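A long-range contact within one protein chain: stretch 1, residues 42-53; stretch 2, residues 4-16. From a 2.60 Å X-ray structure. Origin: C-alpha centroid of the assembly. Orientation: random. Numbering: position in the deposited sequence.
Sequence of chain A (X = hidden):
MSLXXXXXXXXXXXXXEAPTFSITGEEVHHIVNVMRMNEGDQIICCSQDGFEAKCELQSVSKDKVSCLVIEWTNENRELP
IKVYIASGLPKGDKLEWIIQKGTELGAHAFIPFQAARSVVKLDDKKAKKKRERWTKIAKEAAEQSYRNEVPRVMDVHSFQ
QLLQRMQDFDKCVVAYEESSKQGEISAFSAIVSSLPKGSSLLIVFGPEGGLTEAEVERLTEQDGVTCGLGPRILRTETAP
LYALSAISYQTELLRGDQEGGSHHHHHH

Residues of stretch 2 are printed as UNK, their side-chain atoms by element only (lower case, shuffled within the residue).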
# COMPACT_ATOMS: atom_id res chain seq x y z
N GLN A 42 -26.28 -7.20 -11.25
CA GLN A 42 -25.19 -8.10 -10.96
C GLN A 42 -24.26 -7.64 -9.85
O GLN A 42 -23.93 -6.46 -9.76
CB GLN A 42 -24.37 -8.27 -12.26
CG GLN A 42 -25.15 -8.99 -13.36
CD GLN A 42 -24.21 -9.47 -14.46
OE1 GLN A 42 -23.13 -8.87 -14.62
NE2 GLN A 42 -24.57 -10.52 -15.19
N ILE A 43 -23.86 -8.56 -8.97
CA ILE A 43 -22.94 -8.32 -7.89
C ILE A 43 -21.89 -9.45 -7.84
O ILE A 43 -21.93 -10.45 -8.52
CB ILE A 43 -23.52 -8.22 -6.46
CG1 ILE A 43 -24.15 -9.53 -6.04
CG2 ILE A 43 -24.46 -7.03 -6.31
CD1 ILE A 43 -25.09 -9.53 -4.87
N ILE A 44 -20.90 -9.20 -7.00
CA ILE A 44 -19.84 -10.15 -6.73
C ILE A 44 -19.96 -10.59 -5.27
O ILE A 44 -20.11 -9.77 -4.35
CB ILE A 44 -18.45 -9.56 -6.99
CG1 ILE A 44 -18.40 -8.82 -8.33
CG2 ILE A 44 -17.39 -10.65 -6.95
CD1 ILE A 44 -18.28 -9.69 -9.55
N CYS A 45 -20.00 -11.90 -5.08
CA CYS A 45 -20.11 -12.50 -3.77
C CYS A 45 -18.96 -13.50 -3.56
O CYS A 45 -18.55 -14.25 -4.45
CB CYS A 45 -21.44 -13.20 -3.56
SG CYS A 45 -22.88 -12.13 -3.47
N CYS A 46 -18.48 -13.46 -2.34
CA CYS A 46 -17.41 -14.31 -1.85
C CYS A 46 -17.94 -15.10 -0.65
O CYS A 46 -18.39 -14.44 0.27
CB CYS A 46 -16.22 -13.43 -1.43
SG CYS A 46 -14.70 -14.43 -1.15
N SER A 47 -17.91 -16.41 -0.67
CA SER A 47 -18.38 -17.23 0.46
C SER A 47 -17.48 -17.15 1.68
O SER A 47 -16.35 -16.65 1.63
CB SER A 47 -18.52 -18.69 0.03
OG SER A 47 -17.32 -19.16 -0.56
N GLN A 48 -17.88 -17.81 2.78
CA GLN A 48 -17.07 -17.76 3.99
C GLN A 48 -15.73 -18.50 3.81
O GLN A 48 -14.82 -18.28 4.61
CB GLN A 48 -17.69 -18.28 5.25
CG GLN A 48 -19.14 -18.41 5.48
CD GLN A 48 -19.44 -19.22 6.74
OE1 GLN A 48 -18.66 -20.13 7.07
NE2 GLN A 48 -20.52 -18.89 7.44
N ASP A 49 -15.69 -19.46 2.91
CA ASP A 49 -14.52 -20.26 2.65
C ASP A 49 -13.67 -19.74 1.51
O ASP A 49 -12.88 -20.50 0.94
CB ASP A 49 -14.82 -21.74 2.50
CG ASP A 49 -15.95 -22.19 1.64
OD1 ASP A 49 -15.95 -23.40 1.25
OD2 ASP A 49 -16.91 -21.45 1.35
N GLY A 50 -13.83 -18.48 1.15
CA GLY A 50 -13.05 -17.84 0.12
C GLY A 50 -13.44 -18.03 -1.31
O GLY A 50 -12.69 -17.53 -2.19
N PHE A 51 -14.59 -18.61 -1.64
CA PHE A 51 -14.98 -18.79 -3.04
C PHE A 51 -15.79 -17.64 -3.62
O PHE A 51 -16.84 -17.26 -3.11
CB PHE A 51 -15.74 -20.13 -3.15
CG PHE A 51 -14.83 -21.30 -2.93
CD1 PHE A 51 -14.75 -21.93 -1.70
CD2 PHE A 51 -14.02 -21.76 -3.96
CE1 PHE A 51 -13.90 -23.00 -1.50
CE2 PHE A 51 -13.16 -22.82 -3.77
CZ PHE A 51 -13.09 -23.43 -2.53
N GLU A 52 -15.35 -17.07 -4.73
CA GLU A 52 -15.95 -15.95 -5.41
C GLU A 52 -16.94 -16.30 -6.52
O GLU A 52 -16.61 -16.92 -7.54
CB GLU A 52 -14.83 -15.07 -6.04
CG GLU A 52 -15.37 -13.78 -6.65
CD GLU A 52 -14.29 -12.83 -7.14
OE1 GLU A 52 -13.95 -11.88 -6.39
OE2 GLU A 52 -13.81 -12.99 -8.29
N ALA A 53 -18.11 -15.64 -6.49
CA ALA A 53 -19.07 -15.84 -7.56
C ALA A 53 -19.62 -14.55 -8.17
O ALA A 53 -19.79 -13.50 -7.56
CB ALA A 53 -20.24 -16.68 -7.04
N UNK A 4 -20.57 -3.35 -5.02
CA UNK A 4 -20.33 -4.42 -5.96
C UNK A 4 -19.91 -5.72 -5.31
O UNK A 4 -20.39 -6.77 -5.76
o UNK A 4 -18.45 -3.29 -10.02
c UNK A 4 -19.78 -4.50 -8.42
n UNK A 4 -18.47 -5.55 -10.16
c UNK A 4 -18.84 -4.39 -9.58
c UNK A 4 -19.32 -4.04 -7.07
N UNK A 5 -19.08 -5.74 -4.28
CA UNK A 5 -18.61 -6.99 -3.69
C UNK A 5 -19.05 -7.19 -2.25
O UNK A 5 -18.88 -6.32 -1.40
c UNK A 5 -17.08 -7.13 -3.80
c UNK A 5 -16.55 -8.43 -3.18
n UNK A 5 -13.77 -11.47 -3.95
c UNK A 5 -14.28 -10.28 -3.89
n UNK A 5 -14.70 -9.70 -5.00
n UNK A 5 -14.42 -9.60 -2.74
c UNK A 5 -15.07 -8.27 -2.78
N UNK A 6 -19.64 -8.37 -2.00
CA UNK A 6 -20.15 -8.80 -0.74
C UNK A 6 -19.66 -10.15 -0.20
O UNK A 6 -19.60 -11.17 -0.89
c UNK A 6 -21.71 -8.94 -0.81
c UNK A 6 -23.41 -5.13 -1.78
c UNK A 6 -23.06 -5.41 -0.47
c UNK A 6 -23.20 -6.06 -2.78
c UNK A 6 -22.52 -6.64 -0.16
c UNK A 6 -22.67 -7.30 -2.46
c UNK A 6 -22.34 -7.61 -1.15
o UNK A 6 -23.96 -3.91 -2.09
N UNK A 7 -19.46 -10.14 1.11
CA UNK A 7 -19.09 -11.30 1.89
C UNK A 7 -20.32 -11.95 2.51
O UNK A 7 -21.01 -11.36 3.34
c UNK A 7 -14.32 -10.03 1.23
c UNK A 7 -18.11 -10.89 2.99
c UNK A 7 -15.98 -11.60 1.89
c UNK A 7 -16.33 -9.26 2.28
c UNK A 7 -15.10 -9.00 1.70
c UNK A 7 -16.77 -10.56 2.39
c UNK A 7 -14.76 -11.34 1.30
N UNK A 8 -20.67 -13.10 2.00
CA UNK A 8 -21.80 -13.93 2.37
C UNK A 8 -21.49 -14.90 3.50
O UNK A 8 -20.43 -15.53 3.54
c UNK A 8 -22.21 -14.74 1.10
c UNK A 8 -23.44 -15.55 1.34
c UNK A 8 -23.30 -12.63 0.14
c UNK A 8 -22.37 -13.79 -0.08
N UNK A 9 -22.44 -15.10 4.41
CA UNK A 9 -22.25 -16.01 5.54
C UNK A 9 -22.75 -17.42 5.23
O UNK A 9 -23.42 -18.06 6.04
c UNK A 9 -22.75 -14.00 7.07
c UNK A 9 -22.96 -15.47 6.78
o UNK A 9 -21.53 -12.86 8.79
c UNK A 9 -21.50 -13.72 7.88
o UNK A 9 -20.46 -14.36 7.59
N UNK A 10 -22.41 -17.91 4.06
CA UNK A 10 -22.69 -19.24 3.57
C UNK A 10 -21.38 -19.81 3.01
O UNK A 10 -20.46 -19.02 2.79
c UNK A 10 -25.40 -20.03 4.21
c UNK A 10 -25.22 -19.23 2.92
c UNK A 10 -23.75 -19.20 2.49
c UNK A 10 -25.82 -17.84 3.06
N UNK A 11 -21.27 -21.11 2.89
CA UNK A 11 -20.05 -21.76 2.38
C UNK A 11 -20.25 -21.98 0.90
O UNK A 11 -21.43 -21.90 0.50
c UNK A 11 -18.70 -23.89 2.50
c UNK A 11 -19.86 -23.10 3.10
o UNK A 11 -19.59 -22.85 4.49
N UNK A 12 -19.24 -22.25 0.07
CA UNK A 12 -19.59 -22.51 -1.33
C UNK A 12 -20.61 -23.64 -1.42
O UNK A 12 -21.66 -23.48 -2.04
c UNK A 12 -18.87 -23.14 -3.67
c UNK A 12 -17.67 -23.54 -4.51
c UNK A 12 -18.12 -24.24 -5.79
n UNK A 12 -16.94 -24.56 -6.63
c UNK A 12 -18.41 -22.78 -2.24
N UNK A 13 -20.35 -24.77 -0.76
CA UNK A 13 -21.27 -25.90 -0.82
C UNK A 13 -22.66 -25.61 -0.32
O UNK A 13 -23.64 -26.15 -0.88
c UNK A 13 -19.41 -27.58 -1.04
c UNK A 13 -18.97 -28.99 -0.75
c UNK A 13 -20.65 -27.16 -0.21
o UNK A 13 -19.08 -29.45 0.39
n UNK A 13 -18.47 -29.69 -1.76
N UNK A 14 -22.85 -24.69 0.63
CA UNK A 14 -24.18 -24.30 1.08
C UNK A 14 -24.88 -23.46 0.01
O UNK A 14 -26.10 -23.49 -0.07
o UNK A 14 -23.40 -22.30 4.92
n UNK A 14 -24.07 -24.13 6.01
c UNK A 14 -24.17 -23.53 2.39
c UNK A 14 -23.73 -23.48 4.89
c UNK A 14 -23.77 -24.30 3.62
N UNK A 15 -24.15 -22.69 -0.78
CA UNK A 15 -24.77 -21.88 -1.84
C UNK A 15 -25.11 -22.74 -3.05
O UNK A 15 -26.03 -22.44 -3.80
c UNK A 15 -23.53 -19.86 -1.04
c UNK A 15 -24.43 -19.92 -3.39
c UNK A 15 -23.83 -20.73 -2.26
c UNK A 15 -22.51 -18.78 -1.26
N UNK A 16 -24.36 -23.82 -3.24
CA UNK A 16 -24.59 -24.76 -4.33
C UNK A 16 -25.84 -25.60 -4.02
O UNK A 16 -26.57 -26.04 -4.90
o UNK A 16 -20.65 -26.61 -5.87
c UNK A 16 -23.38 -25.67 -4.52
c UNK A 16 -22.15 -24.96 -5.06
c UNK A 16 -21.48 -25.73 -6.18
o UNK A 16 -21.77 -25.44 -7.36

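Position 4 carries three carbons, the third bearing one oxygen and one nitrogen, with the nitrogen beside the Ile-44 side chain: an unbranched chain ending in an amide, Gln-4. Its NE2 lies 3.7 Å from CG1 of Ile-44, and its backbone O accepts a hydrogen bond from Ile-44 N at 2.8 Å, the first rung of the pairing.

Position 5 has three carbons, a nitrogen, and a carbon holding two more nitrogens. The extended chain runs past Ile-44 and Cys-46, on the same face of the sheet, and its two terminal nitrogens reach the Glu-52 carboxylate. This guanidinium identifies Arg-5. NH1 and NH2 both donate to Glu-52 OE1, at 2.7 Å and a very short 2.5 Å, and form a salt bridge with the carboxylate oxygen near the guanidinium plane.

At position 6 one carbon leads to a six-carbon ring bearing an oxygen; the ring shares the other face with Cys-45, and its edge meets the Ile-43 side chain, hence Tyr-6. The edge contact is CE1 to Ile-43 CG2, at 3.9 Å. Its backbone works in both directions, N donating to Ile-44 O at 2.8 Å and O accepting from Cys-46 N at 2.9 Å.

Position 7 has the same carbon and six-membered ring but no oxygen, and lies back on the face of Ile-44 and Cys-46, with a ring carbon against the Cys-46 side chain: Phe-7. Its CE1 approaches Cys-46 CB to 3.7 Å.

Position 8 has four carbons, forked at the first, with one arm two carbons long that packs against Cys-45: Ile-8. Its CG1 is 3.7 Å from Cys-45 CB, while its N donates to Cys-46 O at 3.2 Å and closes the ladder.

Position 9 shows three carbons, the last with two oxygens, and its CA-to-CB bond points away from stretch 1: Glu-9. The backbone O lies 3.3 Å from Gln-48 NE2.

Position 10 again has four carbons, now forked at the second, and its CA-to-CB bond too points away: Leu-10. Its contribution comes through the backbone, where O accepts from Gln-48 N at 2.8 Å.

The single carbon at position 11 carries one oxygen and one carbon, the latter close to the Asp-49 carboxylate: Thr-11. Its CG2 is 3.1 Å from Asp-49 OD1, and the residue immediately precedes a helix.

Position 12 is four carbons in a row ending in nitrogen, and the carbon chain passes over one face of the Phe-51 ring: Lys-12. The carbon over the face is CD, and the backbone N donates to Asp-49 OD2 at 2.8 Å.

Positions 13 and 14 each have three carbons ending in one oxygen and one nitrogen, and neither makes close contact with stretch 1: Gln-13 and Gln-14. Position 15, four carbons forked at the first, with the longer arm near Ser-47, is Ile-15; its CD1 is 4.2 Å from Ser-47 CB. Position 16, three carbons ending in two oxygens and out of reach, is Glu-16.

The contact thus joins two parallel strands by four backbone hydrogen bonds, with side chains alternating between faces and the Arg-5 salt bridge tying in the strand at Glu-52. Beyond the strands, the Ser-47 to Gly-50 turn engages Leu-10 and the first turn of the helix, where Asp-49 binds a free backbone amide.

Stretch 2 4-16: QRYFIELTKQQIE
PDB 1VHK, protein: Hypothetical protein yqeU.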